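Local atomic coordinates of phosphopantothenoylcysteine decarboxylase (Cryptococcus neoformans, PDB entry 6EOA), a protein that binds flavin mononucleotide and probably decarboxylates phosphopantothenoylcysteine, a step of coenzyme A biosynthesis. Residues V37-S42 against D52-L57; Q66-K71 against I125-W130; L133-P138 against S227-F232. One frame throughout, in Å; residues are numbered along the deposited sequence.

Contact 1: residues V37-S42 against D52-L57. With FMN (flavin mononucleotide), chain B.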
loop_
_atom_site.group_PDB
_atom_site.type_symbol
_atom_site.label_atom_id
_atom_site.label_comp_id
_atom_site.label_asym_id
_atom_site.label_seq_id
_atom_site.Cartn_x
_atom_site.Cartn_y
_atom_site.Cartn_z
ATOM N N VAL A 37 -18.676 -0.288 -20.629
ATOM C CA VAL A 37 -17.521 0.441 -20.129
ATOM C C VAL A 37 -17.494 0.427 -18.612
ATOM O O VAL A 37 -18.488 0.748 -17.966
ATOM C CB VAL A 37 -17.519 1.910 -20.611
ATOM C CG1 VAL A 37 -16.236 2.602 -20.195
ATOM C CG2 VAL A 37 -17.687 1.984 -22.111
ATOM N N VAL A 38 -16.355 0.045 -18.049
ATOM C CA VAL A 38 -16.124 0.225 -16.627
ATOM C C VAL A 38 -15.292 1.483 -16.416
ATOM O O VAL A 38 -14.179 1.598 -16.929
ATOM C CB VAL A 38 -15.411 -0.985 -15.993
ATOM C CG1 VAL A 38 -14.884 -0.628 -14.610
ATOM C CG2 VAL A 38 -16.352 -2.172 -15.917
ATOM N N LEU A 39 -15.845 2.437 -15.677
ATOM C CA LEU A 39 -15.110 3.650 -15.345
ATOM C C LEU A 39 -14.464 3.522 -13.967
ATOM O O LEU A 39 -15.153 3.321 -12.969
ATOM C CB LEU A 39 -16.031 4.867 -15.384
ATOM C CG LEU A 39 -15.411 6.187 -14.909
ATOM C CD1 LEU A 39 -14.376 6.713 -15.908
ATOM C CD2 LEU A 39 -16.493 7.226 -14.642
ATOM N N ILE A 40 -13.139 3.615 -13.917
ATOM C CA ILE A 40 -12.439 3.634 -12.641
ATOM C C ILE A 40 -12.069 5.066 -12.296
ATOM O O ILE A 40 -11.384 5.742 -13.066
ATOM C CB ILE A 40 -11.167 2.763 -12.649
ATOM C CG1 ILE A 40 -11.510 1.307 -12.956
ATOM C CG2 ILE A 40 -10.468 2.836 -11.298
ATOM C CD1 ILE A 40 -10.294 0.392 -12.982
ATOM N N THR A 41 -12.547 5.535 -11.148
ATOM C CA THR A 41 -12.244 6.883 -10.679
ATOM C C THR A 41 -11.341 6.795 -9.458
ATOM O O THR A 41 -11.583 5.990 -8.558
ATOM C CB THR A 41 -13.520 7.675 -10.326
ATOM O OG1 THR A 41 -14.107 7.149 -9.128
ATOM C CG2 THR A 41 -14.534 7.586 -11.463
ATOM N N SER A 42 -10.290 7.609 -9.435
ATOM C CA SER A 42 -9.338 7.581 -8.330
ATOM C C SER A 42 -9.259 8.940 -7.638
ATOM O O SER A 42 -9.978 9.873 -7.997
ATOM C CB SER A 42 -7.956 7.148 -8.820
ATOM O OG SER A 42 -7.428 8.071 -9.756
ATOM N N ASP A 52 -20.296 13.690 -14.682
ATOM C CA ASP A 52 -20.574 14.195 -16.027
ATOM C C ASP A 52 -20.290 13.133 -17.089
ATOM O O ASP A 52 -21.002 13.030 -18.090
ATOM C CB ASP A 52 -19.750 15.451 -16.310
ATOM C CG ASP A 52 -20.116 16.601 -15.397
ATOM O OD1 ASP A 52 -21.140 17.265 -15.659
ATOM O OD2 ASP A 52 -19.381 16.836 -14.412
ATOM N N ILE A 53 -19.238 12.352 -16.866
ATOM C CA ILE A 53 -18.876 11.267 -17.769
ATOM C C ILE A 53 -19.948 10.180 -17.757
ATOM O O ILE A 53 -20.411 9.738 -18.809
ATOM C CB ILE A 53 -17.512 10.655 -17.389
ATOM C CG1 ILE A 53 -16.384 11.655 -17.652
ATOM C CG2 ILE A 53 -17.265 9.378 -18.163
ATOM C CD1 ILE A 53 -15.021 11.190 -17.170
ATOM N N VAL A 54 -20.344 9.765 -16.558
ATOM C CA VAL A 54 -21.358 8.731 -16.399
ATOM C C VAL A 54 -22.677 9.159 -17.036
ATOM O O VAL A 54 -23.323 8.374 -17.732
ATOM C CB VAL A 54 -21.587 8.396 -14.913
ATOM C CG1 VAL A 54 -22.718 7.388 -14.757
ATOM C CG2 VAL A 54 -20.305 7.866 -14.290
ATOM N N GLY A 55 -23.057 10.413 -16.810
ATOM C CA GLY A 55 -24.272 10.955 -17.386
ATOM C C GLY A 55 -24.239 10.907 -18.899
ATOM O O GLY A 55 -25.246 10.602 -19.538
ATOM N N ALA A 56 -23.073 11.193 -19.474
ATOM C CA ALA A 56 -22.909 11.188 -20.927
ATOM C C ALA A 56 -22.925 9.773 -21.498
ATOM O O ALA A 56 -23.439 9.544 -22.593
ATOM C CB ALA A 56 -21.618 11.892 -21.317
ATOM N N LEU A 57 -22.349 8.828 -20.761
ATOM C CA LEU A 57 -22.308 7.442 -21.207
ATOM C C LEU A 57 -23.682 6.786 -21.110
ATOM O O LEU A 57 -24.055 5.997 -21.976
ATOM C CB LEU A 57 -21.277 6.647 -20.401
ATOM C CG LEU A 57 -19.818 7.053 -20.633
ATOM C CD1 LEU A 57 -18.869 6.126 -19.888
ATOM C CD2 LEU A 57 -19.496 7.067 -22.120
HETATM N N1 FMN B . -3.418 13.045 -6.311
HETATM C C2 FMN B . -3.282 13.092 -7.685
HETATM O O2 FMN B . -2.538 12.289 -8.252
HETATM N N3 FMN B . -3.974 14.043 -8.415
HETATM C C4 FMN B . -4.804 14.947 -7.779
HETATM O O4 FMN B . -5.417 15.787 -8.439
HETATM C C4A FMN B . -4.945 14.900 -6.393
HETATM N N5 FMN B . -5.771 15.797 -5.740
HETATM C C5A FMN B . -5.907 15.739 -4.365
HETATM C C6 FMN B . -6.743 16.637 -3.705
HETATM C C7 FMN B . -6.881 16.579 -2.322
HETATM C C7M FMN B . -7.780 17.552 -1.612
HETATM C C8 FMN B . -6.180 15.618 -1.598
HETATM C C8M FMN B . -6.310 15.538 -0.104
HETATM C C9 FMN B . -5.348 14.722 -2.256
HETATM C C9A FMN B . -5.208 14.779 -3.638
HETATM N N10 FMN B . -4.381 13.882 -4.291
HETATM C C10 FMN B . -4.245 13.941 -5.664
HETATM C "C1'" FMN B . -3.624 12.848 -3.511
HETATM C "C2'" FMN B . -4.390 11.529 -3.517
HETATM O "O2'" FMN B . -5.765 11.742 -3.257
HETATM C "C3'" FMN B . -3.810 10.580 -2.478
HETATM O "O3'" FMN B . -2.520 10.206 -2.906
HETATM C "C4'" FMN B . -4.694 9.347 -2.325
HETATM O "O4'" FMN B . -4.332 8.625 -1.168
HETATM C "C5'" FMN B . -4.565 8.456 -3.552
HETATM O "O5'" FMN B . -5.554 7.454 -3.512
HETATM P P FMN B . -5.984 6.688 -4.868
HETATM O O1P FMN B . -4.892 5.709 -5.237
HETATM O O2P FMN B . -6.191 7.652 -6.014
HETATM O O3P FMN B . -7.271 5.955 -4.599
#
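L39 meets I53 and V54 with no flat group taking part. No ring, amide or carboxylate turns a face or an edge across this contact, and branched apolar side chains do all the touching. One methyl of L39 carries most of it. CD2 of L39 lies 3.9 Å from CG2 of V54 and 4.2 Å from CG2 of I53. It therefore sits against two successive residues of the helix. L39 and I53 cross at about a right angle, while L39 and V54 meet more slantwise. CG of L39 is anti to the backbone N (chi1 174°), and from there CD2 reaches the helix. At the other end of the contact V37 and L57 touch more loosely, with CG1 of V37 4.4 Å from CD1 of L57. The elements are the first strand and helix of a beta-alpha-beta unit made of strand 35-41, helix 50-59 and strand 63-69, in a Rossmann-like flavoprotein fold. Helix 50-59 returns nearly antiparallel to the strand, at 173°, and the axes of the two segments come within 10.7 Å. It lies over both strands of the unit, since V54 also packs on V67 and L57 on V65. The alternate residues V38 and I40 serve the other face of the sheet and pack on helix 155-162. Past the end of the strand, S42 belongs to the flavin pocket. Its CB is 3.4 Å from O2P of FMN, and its OG is hydrogen-bonded to P138 O and S140 N.

Contact 2: residues Q66-K71 against I125-W130; sequences QVVATK and IELRRW. With FMN (flavin mononucleotide), chain B.
Q66 lies across the indole of W130 at the start of this contact. Its CB is 3.9 Å from CZ3 of W130 and also approaches CD2 of L127. CG comes next and sits over one face of the six-membered ring. It is 3.8 Å from the centroid of that ring in W130, only 17° off the ring normal, which makes a CH-pi contact. The chain then bends at chi2 and carries the amide off the indole. The amide plane stands 88° to the ring, so the two do not stack. At the tip, OE1 is hydrogen-bonded to NE1 of W106, on the neighbouring strand 105-106. The aliphatic part of Q66 thus serves the helix and its polar end serves the sheet. Two residues on, CG2 of V68 packs 3.8 Å from CD1 of L127. This is strand-to-helix packing in a parallel alpha/beta sheet of the Rossmann-like type. Strand 63-69 runs between strands 35-41 and 105-106, and helix 123-130 lies over one face of it. The axes of the two segments come within 11.0 Å and make an angle of 137°. W130, in the last turn of its helix, also touches R36 and V38 of strand 35-41. On the helix itself R129 NH1 makes a salt bridge of 2.8 Å with E126 OE2. I125 and R128 pack on N176 of the third subunit. Beyond the end of the strand T70 reaches the flavin phosphate, and its OG1 donates a 2.7 Å hydrogen bond to O3P of FMN. The same FMN is hydrogen-bonded to further residues of this chain, among them S140 and A174, and to C152 O of the second subunit.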
loop_
_atom_site.group_PDB
_atom_site.type_symbol
_atom_site.label_atom_id
_atom_site.label_comp_id
_atom_site.label_asym_id
_atom_site.label_seq_id
_atom_site.Cartn_x
_atom_site.Cartn_y
_atom_site.Cartn_z
ATOM N N GLN A 66 -20.467 0.972 -15.840
ATOM C CA GLN A 66 -20.368 0.662 -14.425
ATOM C C GLN A 66 -19.181 1.427 -13.853
ATOM O O GLN A 66 -18.199 1.678 -14.552
ATOM C CB GLN A 66 -20.222 -0.843 -14.199
ATOM C CG GLN A 66 -21.514 -1.618 -14.430
ATOM C CD GLN A 66 -22.667 -1.079 -13.605
ATOM O OE1 GLN A 66 -22.567 -0.950 -12.382
ATOM N NE2 GLN A 66 -23.772 -0.756 -14.271
ATOM N N VAL A 67 -19.277 1.807 -12.586
ATOM C CA VAL A 67 -18.275 2.674 -11.982
ATOM C C VAL A 67 -17.561 2.003 -10.813
ATOM O O VAL A 67 -18.201 1.438 -9.927
ATOM C CB VAL A 67 -18.910 3.985 -11.488
ATOM C CG1 VAL A 67 -17.866 4.876 -10.819
ATOM C CG2 VAL A 67 -19.586 4.707 -12.643
ATOM N N VAL A 68 -16.234 2.071 -10.824
ATOM C CA VAL A 68 -15.427 1.626 -9.694
ATOM C C VAL A 68 -14.707 2.813 -9.074
ATOM O O VAL A 68 -13.942 3.504 -9.745
ATOM C CB VAL A 68 -14.394 0.570 -10.112
ATOM C CG1 VAL A 68 -13.459 0.248 -8.943
ATOM C CG2 VAL A 68 -15.099 -0.680 -10.615
ATOM N N ALA A 69 -14.962 3.057 -7.794
ATOM C CA ALA A 69 -14.370 4.197 -7.111
ATOM C C ALA A 69 -13.381 3.744 -6.050
ATOM O O ALA A 69 -13.706 2.923 -5.199
ATOM C CB ALA A 69 -15.455 5.060 -6.484
ATOM N N THR A 70 -12.165 4.272 -6.111
ATOM C CA THR A 70 -11.219 4.078 -5.028
ATOM C C THR A 70 -11.735 4.871 -3.835
ATOM O O THR A 70 -12.585 5.752 -4.001
ATOM C CB THR A 70 -9.815 4.535 -5.403
ATOM O OG1 THR A 70 -9.785 5.964 -5.519
ATOM C CG2 THR A 70 -9.386 3.915 -6.724
ATOM N N LYS A 71 -11.245 4.565 -2.638
ATOM C CA LYS A 71 -11.761 5.238 -1.450
ATOM C C LYS A 71 -11.545 6.746 -1.536
ATOM O O LYS A 71 -12.424 7.527 -1.182
ATOM C CB LYS A 71 -11.116 4.696 -0.171
ATOM C CG LYS A 71 -11.613 5.427 1.067
ATOM C CD LYS A 71 -10.820 5.098 2.322
ATOM C CE LYS A 71 -11.620 5.472 3.570
ATOM N NZ LYS A 71 -10.757 5.620 4.779
ATOM N N ILE A 125 -14.023 -10.079 -10.521
ATOM C CA ILE A 125 -14.075 -11.074 -11.590
ATOM C C ILE A 125 -15.296 -10.821 -12.468
ATOM O O ILE A 125 -15.203 -10.833 -13.694
ATOM C CB ILE A 125 -14.122 -12.515 -11.035
ATOM C CG1 ILE A 125 -12.833 -12.840 -10.275
ATOM C CG2 ILE A 125 -14.338 -13.520 -12.160
ATOM C CD1 ILE A 125 -11.570 -12.645 -11.090
ATOM N N GLU A 126 -16.439 -10.578 -11.832
ATOM C CA GLU A 126 -17.670 -10.273 -12.557
ATOM C C GLU A 126 -17.517 -9.024 -13.424
ATOM O O GLU A 126 -18.021 -8.970 -14.547
ATOM C CB GLU A 126 -18.835 -10.085 -11.584
ATOM C CG GLU A 126 -19.091 -11.271 -10.667
ATOM C CD GLU A 126 -19.501 -12.524 -11.420
ATOM O OE1 GLU A 126 -20.717 -12.804 -11.489
ATOM O OE2 GLU A 126 -18.608 -13.235 -11.932
ATOM N N LEU A 127 -16.816 -8.024 -12.897
ATOM C CA LEU A 127 -16.610 -6.771 -13.613
ATOM C C LEU A 127 -15.663 -6.952 -14.797
ATOM O O LEU A 127 -15.838 -6.325 -15.842
ATOM C CB LEU A 127 -16.074 -5.697 -12.663
ATOM C CG LEU A 127 -17.113 -5.036 -11.755
ATOM C CD1 LEU A 127 -16.442 -4.249 -10.648
ATOM C CD2 LEU A 127 -18.030 -4.127 -12.572
ATOM N N ARG A 128 -14.661 -7.813 -14.629
ATOM C CA ARG A 128 -13.724 -8.111 -15.707
ATOM C C ARG A 128 -14.422 -8.775 -16.889
ATOM O O ARG A 128 -14.153 -8.449 -18.046
ATOM C CB ARG A 128 -12.600 -9.016 -15.213
ATOM C CG ARG A 128 -11.770 -9.592 -16.346
ATOM C CD ARG A 128 -11.135 -10.901 -15.950
ATOM N NE ARG A 128 -12.034 -12.041 -16.075
ATOM C CZ ARG A 128 -11.784 -13.234 -15.548
ATOM N NH1 ARG A 128 -10.668 -13.426 -14.855
ATOM N NH2 ARG A 128 -12.647 -14.231 -15.705
ATOM N N ARG A 129 -15.309 -9.718 -16.585
ATOM C CA ARG A 129 -16.071 -10.425 -17.610
ATOM C C ARG A 129 -16.984 -9.469 -18.367
ATOM O O ARG A 129 -17.063 -9.499 -19.596
ATOM C CB ARG A 129 -16.896 -11.548 -16.980
ATOM C CG ARG A 129 -16.063 -12.627 -16.306
ATOM C CD ARG A 129 -16.937 -13.686 -15.645
ATOM N NE ARG A 129 -16.145 -14.788 -15.104
ATOM C CZ ARG A 129 -16.546 -15.586 -14.118
ATOM N NH1 ARG A 129 -17.733 -15.400 -13.554
ATOM N NH2 ARG A 129 -15.759 -16.564 -13.689
ATOM N N TRP A 130 -17.660 -8.619 -17.602
ATOM C CA TRP A 130 -18.623 -7.651 -18.113
ATOM C C TRP A 130 -17.996 -6.624 -19.057
ATOM O O TRP A 130 -18.520 -6.363 -20.143
ATOM C CB TRP A 130 -19.289 -6.936 -16.928
ATOM C CG TRP A 130 -20.430 -6.029 -17.283
ATOM C CD1 TRP A 130 -21.737 -6.385 -17.443
ATOM C CD2 TRP A 130 -20.371 -4.611 -17.494
ATOM N NE1 TRP A 130 -22.494 -5.280 -17.754
ATOM C CE2 TRP A 130 -21.679 -4.179 -17.790
ATOM C CE3 TRP A 130 -19.339 -3.669 -17.468
ATOM C CZ2 TRP A 130 -21.982 -2.844 -18.059
ATOM C CZ3 TRP A 130 -19.641 -2.344 -17.735
ATOM C CH2 TRP A 130 -20.951 -1.944 -18.024
HETATM N N1 FMN B . -3.418 13.045 -6.311
HETATM C C2 FMN B . -3.282 13.092 -7.685
HETATM O O2 FMN B . -2.538 12.289 -8.252
HETATM N N3 FMN B . -3.974 14.043 -8.415
HETATM C C4 FMN B . -4.804 14.947 -7.779
HETATM O O4 FMN B . -5.417 15.787 -8.439
HETATM C C4A FMN B . -4.945 14.900 -6.393
HETATM N N5 FMN B . -5.771 15.797 -5.740
HETATM C C5A FMN B . -5.907 15.739 -4.365
HETATM C C6 FMN B . -6.743 16.637 -3.705
HETATM C C7 FMN B . -6.881 16.579 -2.322
HETATM C C7M FMN B . -7.780 17.552 -1.612
HETATM C C8 FMN B . -6.180 15.618 -1.598
HETATM C C8M FMN B . -6.310 15.538 -0.104
HETATM C C9 FMN B . -5.348 14.722 -2.256
HETATM C C9A FMN B . -5.208 14.779 -3.638
HETATM N N10 FMN B . -4.381 13.882 -4.291
HETATM C C10 FMN B . -4.245 13.941 -5.664
HETATM C "C1'" FMN B . -3.624 12.848 -3.511
HETATM C "C2'" FMN B . -4.390 11.529 -3.517
HETATM O "O2'" FMN B . -5.765 11.742 -3.257
HETATM C "C3'" FMN B . -3.810 10.580 -2.478
HETATM O "O3'" FMN B . -2.520 10.206 -2.906
HETATM C "C4'" FMN B . -4.694 9.347 -2.325
HETATM O "O4'" FMN B . -4.332 8.625 -1.168
HETATM C "C5'" FMN B . -4.565 8.456 -3.552
HETATM O "O5'" FMN B . -5.554 7.454 -3.512
HETATM P P FMN B . -5.984 6.688 -4.868
HETATM O O1P FMN B . -4.892 5.709 -5.237
HETATM O O2P FMN B . -6.191 7.652 -6.014
HETATM O O3P FMN B . -7.271 5.955 -4.599
#

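Contact 3: residues L133-P138 against S227-F232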
loop_
_atom_site.group_PDB
_atom_site.type_symbol
_atom_site.label_atom_id
_atom_site.label_comp_id
_atom_site.label_asym_id
_atom_site.label_seq_id
_atom_site.Cartn_x
_atom_site.Cartn_y
_atom_site.Cartn_z
ATOM N N LEU A 133 -14.402 -2.400 -22.123
ATOM C CA LEU A 133 -13.386 -1.364 -22.034
ATOM C C LEU A 133 -13.256 -0.903 -20.589
ATOM O O LEU A 133 -14.250 -0.800 -19.871
ATOM C CB LEU A 133 -13.736 -0.183 -22.947
ATOM C CG LEU A 133 -12.860 1.072 -22.871
ATOM C CD1 LEU A 133 -11.433 0.779 -23.315
ATOM C CD2 LEU A 133 -13.461 2.206 -23.698
ATOM N N VAL A 134 -12.027 -0.649 -20.158
ATOM C CA VAL A 134 -11.790 -0.082 -18.837
ATOM C C VAL A 134 -11.147 1.290 -18.983
ATOM O O VAL A 134 -10.105 1.429 -19.624
ATOM C CB VAL A 134 -10.896 -0.988 -17.971
ATOM C CG1 VAL A 134 -10.595 -0.317 -16.639
ATOM C CG2 VAL A 134 -11.566 -2.335 -17.748
ATOM N N VAL A 135 -11.779 2.301 -18.398
ATOM C CA VAL A 135 -11.262 3.665 -18.461
ATOM C C VAL A 135 -10.939 4.186 -17.063
ATOM O O VAL A 135 -11.810 4.261 -16.197
ATOM C CB VAL A 135 -12.262 4.618 -19.147
ATOM C CG1 VAL A 135 -11.640 5.991 -19.350
ATOM C CG2 VAL A 135 -12.715 4.039 -20.487
ATOM N N ILE A 136 -9.677 4.540 -16.847
ATOM C CA ILE A 136 -9.258 5.103 -15.574
ATOM C C ILE A 136 -9.211 6.622 -15.674
ATOM O O ILE A 136 -8.243 7.191 -16.175
ATOM C CB ILE A 136 -7.887 4.570 -15.147
ATOM C CG1 ILE A 136 -7.827 3.053 -15.325
ATOM C CG2 ILE A 136 -7.610 4.948 -13.707
ATOM C CD1 ILE A 136 -6.466 2.466 -15.028
ATOM N N ALA A 137 -10.268 7.270 -15.201
ATOM C CA ALA A 137 -10.405 8.716 -15.332
ATOM C C ALA A 137 -11.123 9.303 -14.122
ATOM O O ALA A 137 -12.333 9.138 -13.972
ATOM C CB ALA A 137 -11.149 9.064 -16.613
ATOM N N PRO A 138 -10.381 10.006 -13.258
ATOM C CA PRO A 138 -8.950 10.280 -13.403
ATOM C C PRO A 138 -8.073 9.168 -12.832
ATOM O O PRO A 138 -8.533 8.378 -12.009
ATOM C CB PRO A 138 -8.773 11.561 -12.599
ATOM C CG PRO A 138 -9.768 11.416 -11.492
ATOM C CD PRO A 138 -10.946 10.672 -12.069
ATOM N N SER A 227 -15.789 11.076 -25.941
ATOM C CA SER A 227 -15.716 10.878 -27.385
ATOM C C SER A 227 -14.621 9.871 -27.739
ATOM O O SER A 227 -14.708 9.192 -28.763
ATOM C CB SER A 227 -15.482 12.205 -28.117
ATOM O OG SER A 227 -14.113 12.566 -28.121
ATOM N N LEU A 228 -13.590 9.778 -26.903
ATOM C CA LEU A 228 -12.606 8.712 -27.058
ATOM C C LEU A 228 -13.305 7.376 -26.851
ATOM O O LEU A 228 -13.104 6.432 -27.615
ATOM C CB LEU A 228 -11.445 8.857 -26.069
ATOM C CG LEU A 228 -10.501 10.056 -26.206
ATOM C CD1 LEU A 228 -9.271 9.871 -25.321
ATOM C CD2 LEU A 228 -10.101 10.301 -27.656
ATOM N N ILE A 229 -14.138 7.319 -25.815
ATOM C CA ILE A 229 -14.906 6.122 -25.490
ATOM C C ILE A 229 -15.858 5.732 -26.625
ATOM O O ILE A 229 -15.942 4.560 -26.999
ATOM C CB ILE A 229 -15.706 6.322 -24.191
ATOM C CG1 ILE A 229 -14.757 6.345 -22.992
ATOM C CG2 ILE A 229 -16.750 5.226 -24.022
ATOM C CD1 ILE A 229 -15.453 6.556 -21.668
ATOM N N GLU A 230 -16.560 6.714 -27.177
ATOM C CA GLU A 230 -17.491 6.461 -28.276
ATOM C C GLU A 230 -16.759 5.990 -29.531
ATOM O O GLU A 230 -17.323 5.268 -30.353
ATOM C CB GLU A 230 -18.313 7.713 -28.581
ATOM C CG GLU A 230 -19.773 7.603 -28.167
ATOM C CD GLU A 230 -20.271 8.845 -27.452
ATOM O OE1 GLU A 230 -19.615 9.901 -27.567
ATOM O OE2 GLU A 230 -21.317 8.762 -26.771
ATOM N N GLY A 231 -15.498 6.396 -29.665
ATOM C CA GLY A 231 -14.660 5.941 -30.759
ATOM C C GLY A 231 -14.337 4.463 -30.647
ATOM O O GLY A 231 -14.157 3.775 -31.654
ATOM N N PHE A 232 -14.264 3.972 -29.412
ATOM C CA PHE A 232 -14.037 2.553 -29.159
ATOM C C PHE A 232 -15.321 1.757 -29.332
ATOM O O PHE A 232 -15.296 0.613 -29.788
ATOM C CB PHE A 232 -13.472 2.335 -27.757
ATOM C CG PHE A 232 -11.976 2.340 -27.705
ATOM C CD1 PHE A 232 -11.263 1.162 -27.847
ATOM C CD2 PHE A 232 -11.280 3.523 -27.523
ATOM C CE1 PHE A 232 -9.884 1.160 -27.806
ATOM C CE2 PHE A 232 -9.900 3.529 -27.480
ATOM C CZ PHE A 232 -9.202 2.346 -27.620
#
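L133, I229 and F232 have the most surface buried here. L133 reaches both helix residues through one methyl. Its CD2 is 4.1 Å from CB of F232 and 4.4 Å from CG1 of I229. With chi1 at 173°, the L133 side chain points away from its own backbone N, which turns CD2 to the helix, where it touches both. L133 and F232 cross at about a right angle, and CD2 approaches the F232 ring obliquely. L228 O lies at the edge of that ring, in its plane. I229 works differently. Its first bond does not aim at the strand, but its extended chain (chi2 179°) brings the end back. CD1 of I229 then packs 3.9 Å from CG2 of V135, with CG1 nearly as close. The contact is entirely apolar across its two segments. Further along, the chain turns a corner at A137 and P138, whose joining peptide is cis. Helix 222-237, the last modelled helix of the chain, runs nearly antiparallel to the strand, and the axes of the two segments come within 10.6 Å. It spans three adjacent strands: I229 also touches V37 of strand 35-41, and F232 touches I170 of strand 169-173. I229 reaches L57 of helix 50-59 too, so the two helices lie side by side on this face of the sheet.

Overall arrangement
All three contacts set a helix on the same parallel sheet, and they follow in series along the chain: contact 1, contact 2, contact 3. Their strands are neighbours in the order 63-69, 35-41, 133-139, with the strand of contact 1 in the middle. Contact 1 is centred about 11 Å from contact 2 and 8 Å from contact 3; contacts 2 and 3 are 14 Å apart. Backbone bonds such as L39 to V68 and I40 to V135 join the strands. Helices 50-59 and 222-237 lie on one face, and helix 123-130 on the other. The strand ends of contacts 1 and 2 lead to S42 and T70 at the FMN phosphate.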